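Local coordinates for protein tyrosinase (Aspergillus oryzae, PDB 6JU8) that probably oxidises L-tyrosine and L-dopa to L-dopaquinone with molecular oxygen at a dinuclear copper centre, a step of melanin biosynthesis, at residues Thr102-Glu115 against Phe424-Tyr437. The protein carries 1 engineered substitution. Numbering follows the deposited sequence. Where two conformers were deposited one is given.
Sequences TFPTWHRVYVTLYE and FRSDDVKDWRSLNY. With CU (copper (II) ion), chain C.
Thr105 and Ser426 bring the backbones closest, CA to CA 5.5 Å; from there the loop 424-437, with 3-10 turns at 426-428 and 432-435, follows the first turns of helix 103-129 to Thr112, whose CA lies 7.4 Å from that of Leu435. At the near end the hydroxyls Thr105 OG1 and Ser426 OG hydrogen-bond at 2.8 Å. One turn on, Arg108 passes Val429 in the opposite direction, CD against CB, and its chain bends at chi3 (-72°) to send NH1 straight into Val429 O (2.9 Å), in both the guanidinium and carbonyl planes. Trp432 CB sits over one guanidinium face. Asp380, on helix 371-389, takes Arg108 NE in a salt bridge and also bonds Tyr437 OH, while Gln387 shares NH1. Helix 103-129 belongs to the di-copper fold of the central tyrosinase domain: next to Arg108, His107 binds one copper through NE2 with His71 and His98, its ND1 fixed by Phe103 O. Val109 lays both methyls against one side of the Phe424 ring, CG1 over the face, 3.9 Å from the centroid, and CG2 near Phe424 CD2 and Val429 CG1. Beyond, Thr112 OG1 returns to Arg108 O and rests on Leu435 CD1 (3.4 Å); a water donates to Arg108 O and Tyr437 OH.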
ATOM      1  N   THR A 102      10.032  33.990   5.493  1.00  9.66           N
ATOM      2  CA  THR A 102      11.189  33.115   5.659  1.00  9.70           C
ATOM      3  C   THR A 102      10.840  31.652   5.422  1.00  8.12           C
ATOM      4  O   THR A 102      11.702  30.791   5.597  1.00 10.01           O
ATOM      5  CB  THR A 102      11.781  33.333   7.072  1.00  9.77           C
ATOM      6  OG1 THR A 102      10.674  33.297   7.989  1.00 11.68           O
ATOM      7  CG2 THR A 102      12.501  34.672   7.214  1.00 12.36           C
ATOM      8  N   PHE A 103       9.621  31.340   5.004  1.00  8.95           N
ATOM      9  CA  PHE A 103       9.301  29.940   4.672  1.00  9.54           C
ATOM     10  C   PHE A 103      10.325  29.357   3.720  1.00  8.81           C
ATOM     11  O   PHE A 103      10.846  28.256   3.977  1.00  8.74           O
ATOM     12  CB  PHE A 103       7.864  29.877   4.124  1.00 10.00           C
ATOM     13  CG  PHE A 103       7.576  28.642   3.308  1.00  8.72           C
ATOM     14  CD1 PHE A 103       7.319  27.428   3.954  1.00  9.71           C
ATOM     15  CD2 PHE A 103       7.596  28.680   1.910  1.00  9.34           C
ATOM     16  CE1 PHE A 103       7.091  26.267   3.241  1.00  9.76           C
ATOM     17  CE2 PHE A 103       7.394  27.505   1.193  1.00  8.68           C
ATOM     18  CZ  PHE A 103       7.175  26.304   1.857  1.00  8.69           C
ATOM     19  N   PRO A 104      10.694  29.970   2.598  1.00  8.17           N
ATOM     20  CA  PRO A 104      11.658  29.287   1.709  1.00  9.55           C
ATOM     21  C   PRO A 104      13.042  29.184   2.308  1.00  8.84           C
ATOM     22  O   PRO A 104      13.766  28.213   2.024  1.00  9.36           O
ATOM     23  CB  PRO A 104      11.681  30.191   0.461  1.00  9.85           C
ATOM     24  CG  PRO A 104      10.370  30.933   0.520  1.00  9.68           C
ATOM     25  CD  PRO A 104      10.150  31.210   1.996  1.00  8.91           C
ATOM     26  N   THR A 105      13.466  30.196   3.092  1.00  9.31           N
ATOM     27  CA  THR A 105      14.865  30.160   3.549  1.00  8.96           C
ATOM     28  C   THR A 105      15.038  29.251   4.746  1.00  9.51           C
ATOM     29  O   THR A 105      16.047  28.526   4.853  1.00  9.32           O
ATOM     30  CB  THR A 105      15.374  31.588   3.829  1.00  9.75           C
ATOM     31  OG1 THR A 105      14.384  32.222   4.644  1.00 10.06           O
ATOM     32  CG2 THR A 105      15.522  32.349   2.513  1.00 11.01           C
ATOM     33  N   TRP A 106      14.045  29.221   5.644  1.00  9.03           N
ATOM     34  CA  TRP A 106      14.130  28.220   6.731  1.00  9.04           C
ATOM     35  C   TRP A 106      14.250  26.837   6.130  1.00  8.66           C
ATOM     36  O   TRP A 106      15.092  26.015   6.532  1.00  9.35           O
ATOM     37  CB  TRP A 106      12.893  28.351   7.660  1.00  9.71           C
ATOM     38  CG  TRP A 106      13.069  27.461   8.863  1.00  8.90           C
ATOM     39  CD1 TRP A 106      13.621  27.840  10.058  1.00  9.85           C
ATOM     40  CD2 TRP A 106      12.723  26.087   8.990  1.00  9.00           C
ATOM     41  NE1 TRP A 106      13.647  26.772  10.941  1.00  9.44           N
ATOM     42  CE2 TRP A 106      13.101  25.687  10.291  1.00 10.02           C
ATOM     43  CE3 TRP A 106      12.147  25.141   8.121  1.00  9.24           C
ATOM     44  CZ2 TRP A 106      12.912  24.381  10.752  1.00  9.94           C
ATOM     45  CZ3 TRP A 106      11.955  23.852   8.587  1.00  8.61           C
ATOM     46  CH2 TRP A 106      12.340  23.472   9.893  1.00 10.53           C
ATOM     47  N   HIS A 107      13.394  26.522   5.139  1.00  8.45           N
ATOM     48  CA  HIS A 107      13.430  25.179   4.566  1.00  8.38           C
ATOM     49  C   HIS A 107      14.671  24.942   3.732  1.00  8.44           C
ATOM     50  O   HIS A 107      15.129  23.782   3.672  1.00  9.26           O
ATOM     51  CB  HIS A 107      12.147  24.916   3.758  1.00  8.83           C
ATOM     52  CG  HIS A 107      10.957  24.714   4.635  1.00  9.40           C
ATOM     53  ND1 HIS A 107      10.168  25.743   5.136  1.00  9.65           N
ATOM     54  CD2 HIS A 107      10.410  23.586   5.146  1.00  9.80           C
ATOM     55  CE1 HIS A 107       9.191  25.236   5.890  1.00  9.81           C
ATOM     56  NE2 HIS A 107       9.322  23.923   5.923  1.00 10.59           N
ATOM     57  N   ARG A 108      15.282  25.966   3.138  1.00  8.79           N
ATOM     58  CA  ARG A 108      16.534  25.790   2.415  1.00  9.14           C
ATOM     59  C   ARG A 108      17.582  25.232   3.364  1.00  8.58           C
ATOM     60  O   ARG A 108      18.317  24.293   3.014  1.00 10.14           O
ATOM     61  CB  ARG A 108      16.980  27.125   1.804  1.00  9.85           C
ATOM     62  CG  ARG A 108      18.368  27.030   1.139  1.00 10.16           C
ATOM     63  CD  ARG A 108      18.631  28.207   0.196  1.00 10.32           C
ATOM     64  NE  ARG A 108      17.825  28.103  -1.012  1.00  9.33           N
ATOM     65  CZ  ARG A 108      17.651  29.040  -1.923  1.00 10.04           C
ATOM     66  NH1 ARG A 108      18.239  30.231  -1.847  1.00 11.24           N
ATOM     67  NH2 ARG A 108      16.856  28.787  -2.964  1.00 10.25           N
ATOM     68  N   VAL A 109      17.672  25.809   4.574  1.00  9.48           N
ATOM     69  CA  VAL A 109      18.659  25.317   5.544  1.00  9.65           C
ATOM     70  C   VAL A 109      18.289  23.925   6.019  1.00  9.26           C
ATOM     71  O   VAL A 109      19.162  23.046   6.171  1.00  9.71           O
ATOM     72  CB  VAL A 109      18.789  26.296   6.727  1.00 10.22           C
ATOM     73  CG1 VAL A 109      19.846  25.787   7.719  1.00 12.04           C
ATOM     74  CG2 VAL A 109      19.175  27.712   6.303  1.00 11.67           C
ATOM     75  N   TYR A 110      17.007  23.654   6.256  1.00  8.69           N
ATOM     76  CA  TYR A 110      16.570  22.339   6.752  1.00  9.26           C
ATOM     77  C   TYR A 110      16.943  21.241   5.776  1.00  9.18           C
ATOM     78  O   TYR A 110      17.462  20.191   6.200  1.00  9.86           O
ATOM     79  CB  TYR A 110      15.063  22.382   6.954  1.00  9.31           C
ATOM     80  CG  TYR A 110      14.438  21.279   7.771  1.00  8.78           C
ATOM     81  CD1 TYR A 110      15.088  20.644   8.817  1.00  9.28           C
ATOM     82  CD2 TYR A 110      13.125  20.887   7.489  1.00  8.88           C
ATOM     83  CE1 TYR A 110      14.476  19.650   9.565  1.00  9.17           C
ATOM     84  CE2 TYR A 110      12.477  19.919   8.249  1.00  8.44           C
ATOM     85  CZ  TYR A 110      13.169  19.285   9.274  1.00  9.61           C
ATOM     86  OH  TYR A 110      12.494  18.327   9.999  1.00 10.22           O
ATOM     87  N   VAL A 111      16.688  21.466   4.482  1.00  9.48           N
ATOM     88  CA  VAL A 111      17.017  20.443   3.474  1.00  9.70           C
ATOM     89  C   VAL A 111      18.530  20.219   3.420  1.00  8.90           C
ATOM     90  O   VAL A 111      18.988  19.081   3.281  1.00 10.80           O
ATOM     91  CB  VAL A 111      16.476  20.862   2.105  1.00  9.19           C
ATOM     92  CG1 VAL A 111      16.986  19.932   0.986  1.00 10.18           C
ATOM     93  CG2 VAL A 111      14.950  20.855   2.107  1.00 11.25           C
ATOM     94  N   THR A 112      19.314  21.285   3.563  1.00 10.17           N
ATOM     95  CA  THR A 112      20.769  21.171   3.541  1.00  9.42           C
ATOM     96  C   THR A 112      21.262  20.399   4.760  1.00  9.98           C
ATOM     97  O   THR A 112      22.201  19.597   4.660  1.00 10.29           O
ATOM     98  CB  THR A 112      21.394  22.572   3.532  1.00 12.84           C
ATOM     99  OG1 THR A 112      21.036  23.215   2.300  1.00 18.78           O
ATOM    100  CG2 THR A 112      22.917  22.524   3.573  1.00 18.79           C
ATOM    101  N   LEU A 113      20.658  20.586   5.926  1.00  9.50           N
ATOM    102  CA  LEU A 113      21.014  19.788   7.101  1.00  9.59           C
ATOM    103  C   LEU A 113      20.845  18.300   6.795  1.00 10.15           C
ATOM    104  O   LEU A 113      21.715  17.485   7.093  1.00 10.82           O
ATOM    105  CB  LEU A 113      20.142  20.202   8.293  1.00 10.43           C
ATOM    106  CG  LEU A 113      20.092  19.286   9.503  1.00  9.49           C
ATOM    107  CD1 LEU A 113      21.468  19.128  10.154  1.00 12.02           C
ATOM    108  CD2 LEU A 113      19.084  19.774  10.542  1.00 10.15           C
ATOM    109  N   TYR A 114      19.693  17.932   6.234  1.00  9.74           N
ATOM    110  CA  TYR A 114      19.400  16.522   5.942  1.00  9.97           C
ATOM    111  C   TYR A 114      20.434  15.962   4.968  1.00  9.36           C
ATOM    112  O   TYR A 114      20.974  14.881   5.183  1.00 10.78           O
ATOM    113  CB  TYR A 114      18.026  16.432   5.331  1.00 10.15           C
ATOM    114  CG  TYR A 114      17.387  15.095   5.083  1.00 10.18           C
ATOM    115  CD1 TYR A 114      17.056  14.226   6.107  1.00 10.58           C
ATOM    116  CD2 TYR A 114      17.056  14.723   3.777  1.00  9.37           C
ATOM    117  CE1 TYR A 114      16.444  13.003   5.874  1.00 10.94           C
ATOM    118  CE2 TYR A 114      16.425  13.520   3.535  1.00  9.52           C
ATOM    119  CZ  TYR A 114      16.127  12.665   4.575  1.00 10.56           C
ATOM    120  OH  TYR A 114      15.484  11.483   4.309  1.00 10.34           O
ATOM    121  N   GLU A 115      20.672  16.724   3.903  1.00  9.71           N
ATOM    122  CA  GLU A 115      21.667  16.314   2.907  1.00 10.38           C
ATOM    123  C   GLU A 115      23.047  16.114   3.523  1.00  9.98           C
ATOM    124  O   GLU A 115      23.755  15.147   3.189  1.00 11.50           O
ATOM    125  CB  GLU A 115      21.727  17.374   1.809  1.00 10.67           C
ATOM    126  CG  GLU A 115      22.734  17.140   0.700  1.00 11.23           C
ATOM    127  CD  GLU A 115      22.650  18.260  -0.324  1.00 11.24           C
ATOM    128  OE1 GLU A 115      22.175  18.015  -1.440  1.00 11.09           O
ATOM    129  OE2 GLU A 115      23.026  19.406   0.023  1.00 12.29           O
ATOM    130  N   PHE A 424      21.747  30.610  11.555  1.00 13.02           N
ATOM    131  CA  PHE A 424      21.502  31.023  10.177  1.00 12.42           C
ATOM    132  C   PHE A 424      20.521  32.193  10.100  1.00 12.43           C
ATOM    133  O   PHE A 424      19.593  32.316  10.895  1.00 13.94           O
ATOM    134  CB  PHE A 424      20.928  29.865   9.355  1.00 12.97           C
ATOM    135  CG  PHE A 424      21.966  28.986   8.696  1.00 13.63           C
ATOM    136  CD1 PHE A 424      22.577  27.928   9.354  1.00 15.23           C
ATOM    137  CD2 PHE A 424      22.320  29.235   7.376  1.00 14.62           C
ATOM    138  CE1 PHE A 424      23.520  27.129   8.714  1.00 15.79           C
ATOM    139  CE2 PHE A 424      23.270  28.459   6.733  1.00 15.73           C
ATOM    140  CZ  PHE A 424      23.865  27.412   7.411  1.00 17.43           C
ATOM    141  N   ARG A 425      20.735  33.041   9.101  1.00 12.75           N
ATOM    142  CA  ARG A 425      19.829  34.101   8.683  1.00 14.03           C
ATOM    143  C   ARG A 425      19.585  33.949   7.186  1.00 11.95           C
ATOM    144  O   ARG A 425      20.413  33.357   6.491  1.00 12.95           O
ATOM    145  CB  ARG A 425      20.399  35.495   9.003  1.00 17.94           C
ATOM    146  CG  ARG A 425      20.535  35.664  10.515  1.00 22.67           C
ATOM    147  CD  ARG A 425      19.886  36.928  11.022  1.00 27.71           C
ATOM    148  NE  ARG A 425      19.940  36.952  12.488  1.00 28.16           N
ATOM    149  CZ  ARG A 425      20.404  37.995  13.157  1.00 27.55           C
ATOM    150  NH1 ARG A 425      20.817  39.052  12.459  1.00 42.85           N
ATOM    151  NH2 ARG A 425      20.445  37.993  14.479  1.00 33.95           N
ATOM    152  N   SER A 426      18.488  34.497   6.690  1.00 11.16           N
ATOM    153  CA  SER A 426      18.105  34.301   5.304  1.00 10.82           C
ATOM    154  C   SER A 426      19.187  34.767   4.350  1.00 11.22           C
ATOM    155  O   SER A 426      19.457  34.090   3.345  1.00 12.29           O
ATOM    156  CB  SER A 426      16.790  35.059   5.032  1.00 10.93           C
ATOM    157  OG  SER A 426      15.722  34.409   5.725  1.00 11.60           O
ATOM    158  N   ASP A 427      19.850  35.908   4.629  1.00 12.26           N
ATOM    159  CA  ASP A 427      20.870  36.365   3.680  1.00 12.02           C
ATOM    160  C   ASP A 427      22.016  35.370   3.552  1.00 12.51           C
ATOM    161  O   ASP A 427      22.690  35.342   2.519  1.00 14.69           O
ATOM    162  CB  ASP A 427      21.420  37.715   4.137  1.00 15.81           C
ATOM    163  CG  ASP A 427      20.542  38.883   3.772  1.00 17.44           C
ATOM    164  OD1 ASP A 427      19.702  38.762   2.871  1.00 19.23           O
ATOM    165  OD2 ASP A 427      20.709  39.969   4.341  1.00 20.40           O
ATOM    166  N   ASP A 428      22.263  34.531   4.556  1.00 13.24           N
ATOM    167  CA  ASP A 428      23.319  33.521   4.502  1.00 13.98           C
ATOM    168  C   ASP A 428      23.098  32.508   3.385  1.00 14.12           C
ATOM    169  O   ASP A 428      24.070  31.956   2.870  1.00 14.57           O
ATOM    170  CB  ASP A 428      23.452  32.750   5.816  1.00 14.10           C
ATOM    171  CG  ASP A 428      23.815  33.633   6.989  1.00 14.53           C
ATOM    172  OD1 ASP A 428      24.530  34.641   6.801  1.00 23.29           O
ATOM    173  OD2 ASP A 428      23.385  33.332   8.119  1.00 17.22           O
ATOM    174  N   VAL A 429      21.825  32.311   3.015  1.00 12.44           N
ATOM    175  CA  VAL A 429      21.522  31.286   2.012  1.00 12.32           C
ATOM    176  C   VAL A 429      20.885  31.866   0.768  1.00 10.90           C
ATOM    177  O   VAL A 429      20.297  31.131  -0.037  1.00 14.19           O
ATOM    178  CB  VAL A 429      20.662  30.144   2.603  1.00 12.39           C
ATOM    179  CG1 VAL A 429      21.430  29.498   3.743  1.00 14.37           C
ATOM    180  CG2 VAL A 429      19.288  30.661   3.040  1.00 14.63           C
ATOM    181  N   LYS A 430      20.995  33.178   0.556  1.00 12.55           N
ATOM    182  CA  LYS A 430      20.481  33.780  -0.686  1.00 11.60           C
ATOM    183  C   LYS A 430      21.105  33.115  -1.899  1.00 11.45           C
ATOM    184  O   LYS A 430      20.444  32.797  -2.896  1.00 13.54           O
ATOM    185  CB  LYS A 430      20.792  35.287  -0.665  1.00 13.70           C
ATOM    186  CG  LYS A 430      20.328  36.039  -1.910  1.00 15.60           C
ATOM    187  CD  LYS A 430      21.013  37.396  -2.006  0.52 18.27           C
ATOM    188  CE  LYS A 430      20.370  38.399  -1.064  0.52 20.40           C
ATOM    189  NZ  LYS A 430      20.992  39.755  -1.190  0.52 21.59           N
ATOM    190  N   ASP A 431      22.424  32.887  -1.834  1.00 12.01           N
ATOM    191  CA  ASP A 431      23.088  32.120  -2.890  1.00 12.42           C
ATOM    192  C   ASP A 431      23.198  30.669  -2.431  1.00 11.90           C
ATOM    193  O   ASP A 431      24.043  30.359  -1.578  1.00 13.40           O
ATOM    194  CB  ASP A 431      24.475  32.702  -3.181  1.00 15.91           C
ATOM    195  CG  ASP A 431      25.152  32.000  -4.343  1.00 18.15           C
ATOM    196  OD1 ASP A 431      24.599  31.035  -4.912  1.00 17.14           O
ATOM    197  OD2 ASP A 431      26.282  32.411  -4.673  1.00 30.10           O
ATOM    198  N   TRP A 432      22.336  29.819  -2.939  1.00 10.91           N
ATOM    199  CA  TRP A 432      22.300  28.422  -2.504  1.00 11.04           C
ATOM    200  C   TRP A 432      23.646  27.766  -2.798  1.00 11.04           C
ATOM    201  O   TRP A 432      24.001  26.779  -2.154  1.00 11.66           O
ATOM    202  CB  TRP A 432      21.119  27.683  -3.157  1.00 11.05           C
ATOM    203  CG  TRP A 432      21.219  27.743  -4.655  1.00 10.92           C
ATOM    204  CD1 TRP A 432      21.833  26.828  -5.466  1.00 12.54           C
ATOM    205  CD2 TRP A 432      20.696  28.770  -5.511  1.00 10.62           C
ATOM    206  NE1 TRP A 432      21.721  27.245  -6.787  1.00 11.74           N
ATOM    207  CE2 TRP A 432      21.029  28.429  -6.830  1.00 11.75           C
ATOM    208  CE3 TRP A 432      19.979  29.957  -5.261  1.00 11.17           C
ATOM    209  CZ2 TRP A 432      20.668  29.221  -7.932  1.00 11.49           C
ATOM    210  CZ3 TRP A 432      19.630  30.737  -6.355  1.00 11.42           C
ATOM    211  CH2 TRP A 432      19.976  30.373  -7.658  1.00 12.55           C
ATOM    212  N   ARG A 433      24.414  28.302  -3.742  1.00 11.85           N
ATOM    213  CA  ARG A 433      25.683  27.682  -4.105  1.00 12.45           C
ATOM    214  C   ARG A 433      26.685  27.811  -2.969  1.00 14.07           C
ATOM    215  O   ARG A 433      27.682  27.084  -2.904  1.00 13.93           O
ATOM    216  CB  ARG A 433      26.223  28.253  -5.421  1.00 14.45           C
ATOM    217  CG  ARG A 433      25.360  27.836  -6.610  1.00 17.59           C
ATOM    218  CD  ARG A 433      25.471  28.807  -7.781  1.00 20.17           C
ATOM    219  NE  ARG A 433      24.681  29.998  -7.450  1.00 27.34           N
ATOM    220  CZ  ARG A 433      23.796  30.700  -8.134  1.00 23.82           C
ATOM    221  NH1 ARG A 433      23.455  30.386  -9.381  1.00 25.52           N
ATOM    222  NH2 ARG A 433      23.217  31.764  -7.571  1.00 26.89           N
ATOM    223  N   SER A 434      26.417  28.734  -2.040  1.00 13.24           N
ATOM    224  CA  SER A 434      27.332  28.809  -0.892  1.00 15.36           C
ATOM    225  C   SER A 434      27.220  27.564  -0.022  1.00 12.73           C
ATOM    226  O   SER A 434      28.115  27.325   0.785  1.00 16.59           O
ATOM    227  CB  SER A 434      27.062  30.056  -0.051  1.00 19.27           C
ATOM    228  OG  SER A 434      25.787  29.957   0.532  1.00 19.93           O
ATOM    229  N   LEU A 435      26.149  26.785  -0.180  1.00 12.82           N
ATOM    230  CA  LEU A 435      25.959  25.526   0.546  1.00 13.41           C
ATOM    231  C   LEU A 435      26.468  24.340  -0.264  1.00 12.36           C
ATOM    232  O   LEU A 435      26.243  23.188   0.090  1.00 12.39           O
ATOM    233  CB  LEU A 435      24.467  25.357   0.888  1.00 14.85           C
ATOM    234  CG  LEU A 435      23.894  26.459   1.787  1.00 15.31           C
ATOM    235  CD1 LEU A 435      22.378  26.354   1.886  1.00 16.04           C
ATOM    236  CD2 LEU A 435      24.562  26.385   3.158  1.00 18.08           C
ATOM    237  N   ASN A 436      27.148  24.636  -1.364  1.00 11.70           N
ATOM    238  CA  ASN A 436      27.847  23.685  -2.200  1.00 12.40           C
ATOM    239  C   ASN A 436      26.925  22.687  -2.903  1.00 11.76           C
ATOM    240  O   ASN A 436      27.231  21.491  -2.998  1.00 14.10           O
ATOM    241  CB  ASN A 436      28.912  22.892  -1.425  1.00 14.20           C
ATOM    242  CG  ASN A 436      29.936  22.304  -2.381  1.00 13.99           C
ATOM    243  OD1 ASN A 436      30.141  22.837  -3.479  1.00 15.61           O
ATOM    244  ND2 ASN A 436      30.610  21.213  -2.029  1.00 15.70           N
ATOM    245  N   TYR A 437      25.805  23.149  -3.425  1.00 12.49           N
ATOM    246  CA  TYR A 437      24.984  22.381  -4.345  1.00 12.19           C
ATOM    247  C   TYR A 437      24.440  23.346  -5.394  1.00 11.53           C
ATOM    248  O   TYR A 437      24.454  24.570  -5.220  1.00 12.34           O
ATOM    249  CB  TYR A 437      23.834  21.654  -3.648  1.00 11.96           C
ATOM    250  CG  TYR A 437      22.766  22.562  -3.063  1.00 11.80           C
ATOM    251  CD1 TYR A 437      21.733  23.041  -3.837  1.00 12.04           C
ATOM    252  CD2 TYR A 437      22.819  22.952  -1.721  1.00 12.07           C
ATOM    253  CE1 TYR A 437      20.765  23.882  -3.287  1.00 10.84           C
ATOM    254  CE2 TYR A 437      21.855  23.771  -1.150  1.00 10.99           C
ATOM    255  CZ  TYR A 437      20.824  24.232  -1.952  1.00 11.28           C
ATOM    256  OH  TYR A 437      19.868  25.048  -1.380  1.00 11.62           O
TER
HETATM  257 CU    CU C 501       7.753  23.083   6.827  0.51 14.86          CU
HETATM  258  O   HOH W   1      18.632  23.249   0.438  1.00 12.07           O
HETATM  259  O   HOH W   2      25.731  20.428  -0.212  1.00 13.86           O
HETATM  260  O   HOH W   3       6.745  22.088   5.518  1.00 22.12           O